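Local coordinates for rhamnosidase B (Bacillus sp., PDB 2OKX), which hydrolyses terminal non-reducing alpha-L-rhamnose residues of alpha-L-rhamnosides, probably with inversion of configuration, as a family 78 glycoside hydrolase, at residues L225-V230 / P389-E394; S313-I318 / E394-G399; S400-T405 / T476-G481. One frame throughout, in Å; residues are numbered along the deposited sequence.

In the fold
All three contacts follow one run of chain as it passes from strand 392-393 into helix 397-402. Contacts 1 and 2 reach the same five-stranded antiparallel sheet, at its edge strand 392-393 and at strand 314-320, and share Glu394; Leu225 of the first also packs on Ser314 of the second. Contacts 2 and 3 use the two ends of helix 397-402 and meet through Trp403 on Ala317 and Phe398 on Thr479. Contacts 1 and 2 are buried, whereas contact 3 is only partly so. Burial does not set the chemistry: contact 1 packs a leucine on a helix, contact 2 bonds a polar N-cap to a histidine, and contact 3 is methyl-aromatic packing without hydrogen bonds.

Contact 1 of 3, residues L225-V230 / P389-E394; sequences LRNQMV and PSLYTE
Gln228 and Leu391 mark the closest backbone approach, with 6.9 Å between their CA atoms. Residues 225-229 form a short helix one residue after strand 219-223, and 392-393 is the edge strand paired with that same strand in a five-stranded antiparallel sheet. Residues 225-230 lie in the D2 family region, whose clan is that of galactose-binding-like beta-sandwiches. Backbone bonds of Leu391 with Asp224 and of Thr393 with Ala222 fix the strand end beside the helix start.

Leu391 alone reaches across from its segment. Its CG lies anti to its carbonyl carbon (chi1 -52°), and the isobutyl group thereby runs out to the helix. Leu391 CD1 rests on the peptide joining Asn227 to Gln228, 3.4 Å from Gln228 N and 3.5 Å from Asn227 C, and it also lies 3.8 Å from the CB of Gln228. The second methyl, Leu391 CD2, is 3.9 Å from Asn227 CB; both methyls touch that carbon, and CD1 alone goes on to Gln228. The contact is purely van der Waals; Asn227 OD1 is bonded elsewhere, to Ser233.

Beyond Leu391 the chain has its own polar link. Tyr392 OH, which also bonds Tyr219, donates to Glu394 OE2 at 2.7 Å, meeting that oxygen on its anti side and 19° out of the carboxylate plane.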
# COMPACT_ATOMS: atom_id res chain seq x y z
N LEU A 225 13.60 -9.40 -12.87
CA LEU A 225 15.04 -9.53 -12.76
C LEU A 225 15.50 -9.95 -11.37
O LEU A 225 16.51 -10.62 -11.22
CB LEU A 225 15.71 -8.22 -13.16
CG LEU A 225 15.54 -7.81 -14.63
CD1 LEU A 225 16.16 -6.44 -14.87
CD2 LEU A 225 16.17 -8.86 -15.53
N ARG A 226 14.74 -9.55 -10.35
CA ARG A 226 15.08 -9.90 -8.97
C ARG A 226 15.10 -11.41 -8.78
O ARG A 226 16.09 -11.97 -8.30
CB ARG A 226 14.07 -9.26 -8.01
CG ARG A 226 14.21 -9.69 -6.54
CD ARG A 226 13.01 -9.19 -5.74
NE ARG A 226 12.91 -9.78 -4.41
CZ ARG A 226 13.58 -9.37 -3.34
NH1 ARG A 226 13.41 -9.98 -2.17
NH2 ARG A 226 14.42 -8.34 -3.43
N ASN A 227 14.02 -12.08 -9.16
CA ASN A 227 13.93 -13.52 -9.01
C ASN A 227 14.78 -14.27 -10.05
O ASN A 227 15.18 -15.42 -9.82
CB ASN A 227 12.47 -13.99 -9.08
CG ASN A 227 11.63 -13.52 -7.89
OD1 ASN A 227 12.16 -13.02 -6.89
ND2 ASN A 227 10.32 -13.69 -7.99
N GLN A 228 15.08 -13.62 -11.17
CA GLN A 228 15.89 -14.24 -12.21
C GLN A 228 17.38 -14.24 -11.85
O GLN A 228 18.08 -15.23 -12.05
CB GLN A 228 15.69 -13.52 -13.55
CG GLN A 228 16.77 -13.78 -14.61
CD GLN A 228 16.80 -15.21 -15.12
OE1 GLN A 228 17.71 -15.60 -15.86
NE2 GLN A 228 15.79 -16.00 -14.75
N MET A 229 17.86 -13.11 -11.30
CA MET A 229 19.26 -12.97 -10.92
C MET A 229 19.60 -13.55 -9.55
O MET A 229 20.74 -13.95 -9.30
CB MET A 229 19.67 -11.50 -10.97
CG MET A 229 19.52 -10.85 -12.33
SD MET A 229 20.45 -11.69 -13.64
CE MET A 229 22.09 -11.03 -13.39
N VAL A 230 18.62 -13.60 -8.65
CA VAL A 230 18.82 -14.15 -7.31
C VAL A 230 17.60 -15.02 -7.00
O VAL A 230 16.70 -14.60 -6.28
CB VAL A 230 18.93 -13.03 -6.25
CG1 VAL A 230 19.25 -13.64 -4.89
CG2 VAL A 230 20.01 -12.04 -6.64
N PRO A 389 11.20 -18.77 -17.82
CA PRO A 389 9.91 -18.46 -18.46
C PRO A 389 8.84 -17.81 -17.57
O PRO A 389 8.19 -16.86 -17.99
CB PRO A 389 9.46 -19.82 -18.99
CG PRO A 389 10.77 -20.46 -19.37
CD PRO A 389 11.63 -20.14 -18.17
N SER A 390 8.65 -18.33 -16.36
CA SER A 390 7.64 -17.80 -15.46
C SER A 390 7.92 -16.37 -14.98
O SER A 390 7.04 -15.71 -14.42
CB SER A 390 7.46 -18.73 -14.26
OG SER A 390 8.65 -18.82 -13.49
N LEU A 391 9.14 -15.89 -15.21
CA LEU A 391 9.53 -14.55 -14.79
C LEU A 391 9.55 -13.61 -15.98
O LEU A 391 10.05 -12.49 -15.88
CB LEU A 391 10.93 -14.59 -14.16
CG LEU A 391 11.18 -15.60 -13.04
CD1 LEU A 391 12.61 -15.47 -12.54
CD2 LEU A 391 10.19 -15.38 -11.91
N TYR A 392 8.98 -14.05 -17.09
CA TYR A 392 8.99 -13.26 -18.32
C TYR A 392 7.66 -13.28 -19.06
O TYR A 392 7.01 -14.31 -19.15
CB TYR A 392 10.08 -13.81 -19.24
CG TYR A 392 10.15 -13.17 -20.61
CD1 TYR A 392 10.93 -12.05 -20.83
CD2 TYR A 392 9.43 -13.70 -21.68
CE1 TYR A 392 11.01 -11.46 -22.09
CE2 TYR A 392 9.49 -13.12 -22.95
CZ TYR A 392 10.29 -12.01 -23.14
OH TYR A 392 10.37 -11.43 -24.39
N THR A 393 7.27 -12.12 -19.60
CA THR A 393 6.03 -12.03 -20.38
C THR A 393 6.04 -10.87 -21.36
O THR A 393 6.55 -9.79 -21.07
CB THR A 393 4.77 -11.90 -19.48
OG1 THR A 393 3.60 -11.99 -20.31
CG2 THR A 393 4.76 -10.56 -18.74
N GLU A 394 5.48 -11.11 -22.54
CA GLU A 394 5.39 -10.10 -23.58
C GLU A 394 3.99 -9.48 -23.59
O GLU A 394 3.65 -8.68 -24.47
CB GLU A 394 5.74 -10.70 -24.95
CG GLU A 394 7.25 -10.82 -25.16
CD GLU A 394 7.64 -11.71 -26.33
OE1 GLU A 394 6.91 -11.73 -27.34
OE2 GLU A 394 8.69 -12.39 -26.23

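Contact 2 of 3, residues S313-I318 / E394-G399; sequences SSHFAI and EENVFG
One face of the His315 ring is met by Phe398 CD2, which lies off-centre over it, 3.5 Å from His315 NE2. The two rings are oblique, their planes at 46° and their centroids 5.0 Å apart. At the imidazole's edge comes Asn396: its ND2 donates to His315 ND1 over 2.8 Å, essentially in the imidazole plane, although the N-H...N angle of 138° shows a bent bond and the amide is tilted from the ring.

Asn396 is the N-cap of helix 397-402. Its CG stands anti to its own backbone N (chi1 -180°), which brings the amide to the first turn, where OD1 accepts from Gly399 N at 3.0 Å along a nearly straight N-H, from above the carbonyl plane. One amide thus caps the helix with its oxygen and ties it to strand 314-320 with its nitrogen.

At the other ring nitrogen, NE2 bonds Asp483 OD1, so both ring nitrogens are engaged and the ring's rotation is fixed. With ND1 serving as acceptor, this pattern is consistent with a hydrogen on NE2, held toward the aspartate.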
# COMPACT_ATOMS: atom_id res chain seq x y z
N SER A 313 8.29 -5.55 -11.42
CA SER A 313 8.70 -5.75 -12.80
C SER A 313 9.63 -4.69 -13.37
O SER A 313 9.52 -3.51 -13.06
CB SER A 313 7.46 -5.85 -13.71
OG SER A 313 6.63 -6.93 -13.32
N SER A 314 10.57 -5.15 -14.20
CA SER A 314 11.50 -4.27 -14.91
C SER A 314 10.95 -4.33 -16.33
O SER A 314 10.45 -5.37 -16.75
CB SER A 314 12.93 -4.83 -14.85
OG SER A 314 13.41 -4.83 -13.51
N HIS A 315 11.01 -3.22 -17.06
CA HIS A 315 10.45 -3.17 -18.40
C HIS A 315 11.43 -2.94 -19.54
O HIS A 315 12.38 -2.17 -19.41
CB HIS A 315 9.35 -2.11 -18.43
CG HIS A 315 8.17 -2.45 -17.58
ND1 HIS A 315 7.09 -3.14 -18.06
CD2 HIS A 315 7.95 -2.27 -16.25
CE1 HIS A 315 6.25 -3.39 -17.07
NE2 HIS A 315 6.75 -2.87 -15.96
N PHE A 316 11.17 -3.62 -20.65
CA PHE A 316 12.01 -3.53 -21.85
C PHE A 316 11.10 -3.52 -23.08
O PHE A 316 10.22 -4.38 -23.21
CB PHE A 316 12.93 -4.75 -21.91
CG PHE A 316 13.92 -4.71 -23.04
CD1 PHE A 316 14.37 -5.89 -23.63
CD2 PHE A 316 14.43 -3.50 -23.50
CE1 PHE A 316 15.32 -5.87 -24.65
CE2 PHE A 316 15.38 -3.47 -24.52
CZ PHE A 316 15.82 -4.65 -25.10
N ALA A 317 11.30 -2.57 -23.98
CA ALA A 317 10.48 -2.49 -25.18
C ALA A 317 11.32 -2.13 -26.39
O ALA A 317 12.37 -1.51 -26.27
CB ALA A 317 9.36 -1.47 -24.99
N ILE A 318 10.83 -2.51 -27.57
CA ILE A 318 11.52 -2.22 -28.81
C ILE A 318 10.50 -1.94 -29.91
O ILE A 318 9.47 -2.61 -29.98
CB ILE A 318 12.39 -3.40 -29.27
CG1 ILE A 318 13.38 -3.80 -28.17
CG2 ILE A 318 13.15 -3.03 -30.54
CD1 ILE A 318 14.21 -5.03 -28.51
N GLU A 394 5.48 -11.11 -22.54
CA GLU A 394 5.39 -10.10 -23.58
C GLU A 394 3.99 -9.48 -23.59
O GLU A 394 3.65 -8.68 -24.47
CB GLU A 394 5.74 -10.70 -24.95
CG GLU A 394 7.25 -10.82 -25.16
CD GLU A 394 7.64 -11.71 -26.33
OE1 GLU A 394 6.91 -11.73 -27.34
OE2 GLU A 394 8.69 -12.39 -26.23
N GLU A 395 3.18 -9.86 -22.62
CA GLU A 395 1.82 -9.32 -22.48
C GLU A 395 2.02 -8.29 -21.37
O GLU A 395 1.75 -8.55 -20.20
CB GLU A 395 0.87 -10.44 -22.06
CG GLU A 395 0.87 -11.60 -23.07
CD GLU A 395 -0.05 -12.73 -22.67
OE1 GLU A 395 0.29 -13.48 -21.73
OE2 GLU A 395 -1.12 -12.86 -23.31
N ASN A 396 2.50 -7.12 -21.77
CA ASN A 396 2.84 -6.04 -20.86
C ASN A 396 1.99 -4.78 -20.98
O ASN A 396 2.30 -3.86 -21.75
CB ASN A 396 4.33 -5.72 -21.07
CG ASN A 396 4.82 -4.61 -20.17
OD1 ASN A 396 4.15 -4.21 -19.22
ND2 ASN A 396 6.02 -4.11 -20.47
N VAL A 397 0.92 -4.72 -20.19
CA VAL A 397 0.02 -3.58 -20.23
C VAL A 397 0.68 -2.28 -19.80
O VAL A 397 0.47 -1.25 -20.43
CB VAL A 397 -1.22 -3.83 -19.34
CG1 VAL A 397 -2.14 -2.60 -19.35
CG2 VAL A 397 -1.98 -5.06 -19.86
N PHE A 398 1.49 -2.32 -18.75
CA PHE A 398 2.16 -1.11 -18.27
C PHE A 398 3.07 -0.51 -19.33
O PHE A 398 2.94 0.67 -19.68
CB PHE A 398 2.97 -1.42 -17.00
CG PHE A 398 3.60 -0.21 -16.37
CD1 PHE A 398 2.84 0.69 -15.63
CD2 PHE A 398 4.96 0.03 -16.52
CE1 PHE A 398 3.43 1.82 -15.05
CE2 PHE A 398 5.56 1.16 -15.95
CZ PHE A 398 4.79 2.05 -15.21
N GLY A 399 3.99 -1.31 -19.85
CA GLY A 399 4.91 -0.81 -20.86
C GLY A 399 4.20 -0.30 -22.09
O GLY A 399 4.64 0.67 -22.71

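Contact 3 of 3, residues S400-T405 / T476-G481; sequences SNVWRT and TQHTYG
Val402 and His478 bring the last turn of helix 397-402 against the loop that follows strand 475-477; residues 476-481 lie in the concanavalin-like family region, a beta-sandwich family. Their CA atoms are 6.9 Å apart, the nearest pair across the segments.

The main interaction is CH-pi. Val402 CG2 lies 4.0 Å from the centroid of the His478 ring and only 20° off its normal, which places it over the face, displaced toward the CG side of the rim. Thr476 CG2 stands 3.6 Å above the opposite face of the His478 ring, likewise off-centre, and the imidazole is therefore held between two methyl groups, one from each segment.

Apolar packing adds a second aromatic. With its CG1 anti to the backbone N (chi1 172°), Val402 sends CG2 to the histidine and leaves CG1 for the edge of Tyr480, where it meets CE1 at a loose 4.4 Å. The tyrosine is placed by its own neighbours: His478 CB sits over one of its faces, its OH bonds Glu287, and a weak bond from Tyr480 N to His478 O (2.9 Å) closes an inverse gamma turn centred on Thr479.

Polar groups contribute little across the interface, which contains no hydrogen bond. Arg404 forms its salt bridge with Glu438 instead, and Asn401 ND2 bonds back to Val397 O within the helix. The carbonyl of Asn401 approaches the imidazole obliquely, its O 3.7 Å from His478 NE2.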
# COMPACT_ATOMS: atom_id res chain seq x y z
N SER A 400 3.09 -0.96 -22.44
CA SER A 400 2.30 -0.58 -23.60
C SER A 400 1.56 0.74 -23.39
O SER A 400 1.10 1.36 -24.34
CB SER A 400 1.29 -1.69 -23.93
OG SER A 400 1.94 -2.91 -24.25
N ASN A 401 1.44 1.16 -22.13
CA ASN A 401 0.78 2.42 -21.81
C ASN A 401 1.78 3.55 -21.62
O ASN A 401 1.52 4.70 -22.00
CB ASN A 401 -0.09 2.27 -20.56
CG ASN A 401 -1.53 1.96 -20.89
OD1 ASN A 401 -2.28 2.83 -21.34
ND2 ASN A 401 -1.93 0.71 -20.70
N VAL A 402 2.93 3.24 -21.02
CA VAL A 402 3.97 4.24 -20.80
C VAL A 402 4.55 4.68 -22.14
O VAL A 402 4.81 5.86 -22.35
CB VAL A 402 5.09 3.68 -19.91
CG1 VAL A 402 6.25 4.67 -19.85
CG2 VAL A 402 4.55 3.42 -18.52
N TRP A 403 4.76 3.73 -23.04
CA TRP A 403 5.28 4.08 -24.36
C TRP A 403 4.28 3.67 -25.42
O TRP A 403 4.11 2.48 -25.70
CB TRP A 403 6.63 3.41 -24.63
CG TRP A 403 7.20 3.73 -26.00
CD1 TRP A 403 6.89 4.80 -26.80
CD2 TRP A 403 8.23 3.01 -26.69
NE1 TRP A 403 7.66 4.78 -27.95
CE2 TRP A 403 8.49 3.69 -27.90
CE3 TRP A 403 8.96 1.85 -26.40
CZ2 TRP A 403 9.45 3.25 -28.83
CZ3 TRP A 403 9.92 1.41 -27.32
CH2 TRP A 403 10.15 2.11 -28.52
N ARG A 404 3.60 4.66 -25.98
CA ARG A 404 2.63 4.45 -27.03
C ARG A 404 3.27 5.07 -28.27
O ARG A 404 3.56 6.27 -28.29
CB ARG A 404 1.30 5.16 -26.70
CG ARG A 404 0.57 4.59 -25.49
CD ARG A 404 -0.66 5.43 -25.13
NE ARG A 404 -0.30 6.82 -24.83
CZ ARG A 404 -1.17 7.80 -24.64
NH1 ARG A 404 -2.48 7.55 -24.70
NH2 ARG A 404 -0.75 9.03 -24.41
N THR A 405 3.51 4.25 -29.28
CA THR A 405 4.12 4.72 -30.52
C THR A 405 3.15 5.62 -31.28
O THR A 405 3.54 6.36 -32.18
CB THR A 405 4.55 3.53 -31.39
OG1 THR A 405 3.43 2.64 -31.57
CG2 THR A 405 5.68 2.77 -30.72
N THR A 476 0.42 12.50 -17.83
CA THR A 476 -0.09 11.35 -17.10
C THR A 476 1.01 10.93 -16.13
O THR A 476 2.14 10.70 -16.55
CB THR A 476 -0.38 10.14 -18.04
OG1 THR A 476 -1.50 10.45 -18.89
CG2 THR A 476 -0.71 8.89 -17.23
N GLN A 477 0.71 10.88 -14.83
CA GLN A 477 1.74 10.44 -13.89
C GLN A 477 1.66 8.93 -13.85
O GLN A 477 0.78 8.36 -13.19
CB GLN A 477 1.51 11.01 -12.48
CG GLN A 477 2.65 10.68 -11.53
CD GLN A 477 2.47 11.24 -10.13
OE1 GLN A 477 1.85 12.29 -9.94
NE2 GLN A 477 3.03 10.56 -9.14
N HIS A 478 2.56 8.26 -14.55
CA HIS A 478 2.55 6.80 -14.57
C HIS A 478 3.01 6.24 -13.23
O HIS A 478 3.84 6.83 -12.55
CB HIS A 478 3.42 6.27 -15.71
CG HIS A 478 2.80 6.49 -17.06
ND1 HIS A 478 3.29 7.42 -17.95
CD2 HIS A 478 1.70 5.95 -17.63
CE1 HIS A 478 2.51 7.44 -19.02
NE2 HIS A 478 1.54 6.56 -18.85
N THR A 479 2.45 5.09 -12.87
CA THR A 479 2.78 4.45 -11.60
C THR A 479 4.07 3.64 -11.69
O THR A 479 4.07 2.43 -11.46
CB THR A 479 1.61 3.55 -11.13
OG1 THR A 479 1.35 2.54 -12.10
CG2 THR A 479 0.35 4.38 -10.94
N TYR A 480 5.18 4.31 -12.01
CA TYR A 480 6.48 3.64 -12.11
C TYR A 480 6.69 2.85 -10.82
O TYR A 480 6.55 3.39 -9.73
CB TYR A 480 7.61 4.66 -12.26
CG TYR A 480 7.44 5.60 -13.43
CD1 TYR A 480 7.53 5.14 -14.75
CD2 TYR A 480 7.17 6.95 -13.22
CE1 TYR A 480 7.35 6.01 -15.82
CE2 TYR A 480 6.99 7.82 -14.28
CZ TYR A 480 7.08 7.35 -15.58
OH TYR A 480 6.89 8.22 -16.63
N GLY A 481 7.03 1.57 -10.96
CA GLY A 481 7.24 0.72 -9.80
C GLY A 481 5.98 -0.05 -9.44
O GLY A 481 5.98 -0.86 -8.50